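Local coordinates for protein teichoic acid D-alanine hydrolase (Staphylococcus aureus, PDB 5ZH8) that removes D-alanyl ester groups from wall teichoic acid and lipoteichoic acid, and influences methicillin resistance and cell wall structure, at residues A[163-168]-A[175-180]. Residues are numbered along the deposited sequence; the frame is centred on the assembly and turned at random.
Sequences KPIPLK and SGLYKY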
loop_
_atom_site.group_PDB
_atom_site.type_symbol
_atom_site.label_atom_id
_atom_site.label_comp_id
_atom_site.label_asym_id
_atom_site.label_seq_id
_atom_site.Cartn_x
_atom_site.Cartn_y
_atom_site.Cartn_z
ATOM N N LYS A 163 27.435 -10.976 17.481
ATOM C CA LYS A 163 28.597 -10.212 17.063
ATOM C C LYS A 163 28.349 -8.749 17.428
ATOM O O LYS A 163 27.199 -8.341 17.577
ATOM C CB LYS A 163 28.798 -10.370 15.553
ATOM C CG LYS A 163 28.957 -11.819 15.107
ATOM C CD LYS A 163 29.255 -11.945 13.619
ATOM C CE LYS A 163 28.027 -11.688 12.747
ATOM N NZ LYS A 163 27.028 -12.800 12.757
ATOM N N PRO A 164 29.423 -7.945 17.562
ATOM C CA PRO A 164 29.233 -6.533 17.899
ATOM C C PRO A 164 28.639 -5.740 16.743
ATOM O O PRO A 164 28.996 -5.978 15.592
ATOM C CB PRO A 164 30.653 -6.050 18.198
ATOM C CG PRO A 164 31.527 -6.940 17.388
ATOM C CD PRO A 164 30.850 -8.281 17.396
ATOM N N ILE A 165 27.732 -4.819 17.056
ATOM C CA ILE A 165 27.083 -3.972 16.051
ATOM C C ILE A 165 27.436 -2.507 16.278
ATOM O O ILE A 165 26.973 -1.922 17.252
ATOM C CB ILE A 165 25.548 -4.060 16.170
ATOM C CG1 ILE A 165 25.053 -5.504 16.073
ATOM C CG2 ILE A 165 24.875 -3.161 15.131
ATOM C CD1 ILE A 165 23.618 -5.667 16.543
ATOM N N PRO A 166 28.244 -1.899 15.391
ATOM C CA PRO A 166 28.514 -0.475 15.595
ATOM C C PRO A 166 27.253 0.364 15.404
ATOM O O PRO A 166 26.368 -0.031 14.642
ATOM C CB PRO A 166 29.567 -0.148 14.525
ATOM C CG PRO A 166 29.445 -1.221 13.508
ATOM C CD PRO A 166 28.960 -2.444 14.224
ATOM N N LEU A 167 27.170 1.499 16.099
ATOM C CA LEU A 167 26.030 2.408 15.962
ATOM C C LEU A 167 25.788 2.760 14.500
ATOM O O LEU A 167 24.644 2.915 14.081
ATOM C CB LEU A 167 26.261 3.701 16.747
ATOM C CG LEU A 167 26.238 3.650 18.269
ATOM C CD1 LEU A 167 26.528 5.036 18.829
ATOM C CD2 LEU A 167 24.895 3.142 18.775
ATOM N N LYS A 168 26.875 2.893 13.740
ATOM C CA LYS A 168 26.814 3.246 12.327
ATOM C C LYS A 168 26.029 2.225 11.506
ATOM O O LYS A 168 25.304 2.606 10.591
ATOM C CB LYS A 168 28.225 3.404 11.748
ATOM C CG LYS A 168 28.236 4.030 10.363
ATOM C CD LYS A 168 29.633 4.308 9.842
ATOM C CE LYS A 168 29.588 5.389 8.767
ATOM N NZ LYS A 168 30.808 5.431 7.913
ATOM N N SER A 175 22.618 -3.778 10.146
ATOM C CA SER A 175 23.003 -4.375 11.421
ATOM C C SER A 175 22.913 -5.899 11.417
ATOM O O SER A 175 23.640 -6.572 12.147
ATOM C CB SER A 175 22.117 -3.816 12.530
ATOM O OG SER A 175 20.753 -4.105 12.283
ATOM N N GLY A 176 22.012 -6.437 10.602
ATOM C CA GLY A 176 21.762 -7.875 10.569
ATOM C C GLY A 176 20.693 -8.310 11.553
ATOM O O GLY A 176 20.458 -9.505 11.724
ATOM N N LEU A 177 20.035 -7.344 12.188
ATOM C CA LEU A 177 18.936 -7.634 13.096
ATOM C C LEU A 177 17.720 -8.061 12.278
ATOM O O LEU A 177 17.453 -7.499 11.209
ATOM C CB LEU A 177 18.585 -6.398 13.935
ATOM C CG LEU A 177 19.548 -5.944 15.037
ATOM C CD1 LEU A 177 19.218 -4.517 15.444
ATOM C CD2 LEU A 177 19.513 -6.867 16.240
ATOM N N TYR A 178 16.990 -9.057 12.779
ATOM C CA TYR A 178 15.718 -9.454 12.183
ATOM C C TYR A 178 14.779 -8.254 12.138
ATOM O O TYR A 178 14.855 -7.367 12.988
ATOM C CB TYR A 178 15.063 -10.589 12.983
ATOM C CG TYR A 178 15.685 -11.951 12.757
ATOM C CD1 TYR A 178 15.403 -12.680 11.606
ATOM C CD2 TYR A 178 16.537 -12.517 13.698
ATOM C CE1 TYR A 178 15.964 -13.928 11.395
ATOM C CE2 TYR A 178 17.107 -13.763 13.492
ATOM C CZ TYR A 178 16.816 -14.463 12.338
ATOM O OH TYR A 178 17.371 -15.699 12.122
ATOM N N LYS A 179 13.897 -8.228 11.140
ATOM C CA LYS A 179 12.959 -7.119 10.986
ATOM C C LYS A 179 12.052 -7.030 12.209
ATOM O O LYS A 179 11.606 -8.051 12.726
ATOM C CB LYS A 179 12.131 -7.273 9.711
ATOM C CG LYS A 179 11.979 -5.984 8.914
ATOM C CD LYS A 179 11.175 -6.204 7.639
ATOM C CE LYS A 179 10.745 -4.879 7.023
ATOM N NZ LYS A 179 9.971 -5.058 5.761
ATOM N N TYR A 180 11.793 -5.803 12.663
ATOM C CA TYR A 180 11.056 -5.562 13.888
ATOM C C TYR A 180 9.632 -6.019 13.677
ATOM O O TYR A 180 8.943 -5.561 12.767
ATOM C CB TYR A 180 11.042 -4.088 14.271
ATOM C CG TYR A 180 10.262 -3.791 15.540
ATOM C CD1 TYR A 180 10.672 -4.305 16.759
ATOM C CD2 TYR A 180 9.125 -2.986 15.521
ATOM C CE1 TYR A 180 9.977 -4.032 17.929
ATOM C CE2 TYR A 180 8.426 -2.705 16.684
ATOM C CZ TYR A 180 8.855 -3.230 17.886
ATOM O OH TYR A 180 8.155 -2.956 19.037
#
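The hydroxyl of S175, whose CB packs against I165, engages two groups: OG is hydrogen-bonded to OD1 of N215, on helix 213-227, and weakly accepts the backbone N-H of L177. That second bond is long, 3.3 Å from L177 N to S175 OG, yet nearly straight at 165°. It bridges G176 and closes an ST turn, an arrangement helped by the chi1 of 60°, which flanks OG with both main-chain neighbours of CA and brings it within range of the N-H of L177. G176 sits in the turn with a positive phi of 89°, a region readily accessible to glycine.

The methylene of S175 is what I165 touches, and the approach is purely apolar: I165 CG2 lies 3.8 Å from S175 CB. The two branches of the isoleucine divide the work. CG2 stands anti to the backbone N and meets the serine, whereas CG1, anti to the carbonyl carbon, carries CD1 along 175-180 to L177, with CD1 4.3 Å from L177 CD2. I165 thus reaches across with both arms, its side chain also resting on V152 and I201, while L177 packs against I196 and N215.

The contact joins the two flanks of helix 167-171 in the beta-lactamase-family fold: I165 stands just ahead of P166, the N-cap residue, and S175 to L177 follow the helix in the loop that leads to helix 189-199. All three touching residues are buried, but they bury a modest 120 Å² between the segments. The touch between 163-168 and 175-180 is therefore apolar and slight, and the serine hydroxyl, together with the backbone bond of G176 to D202, helps to hold the turn.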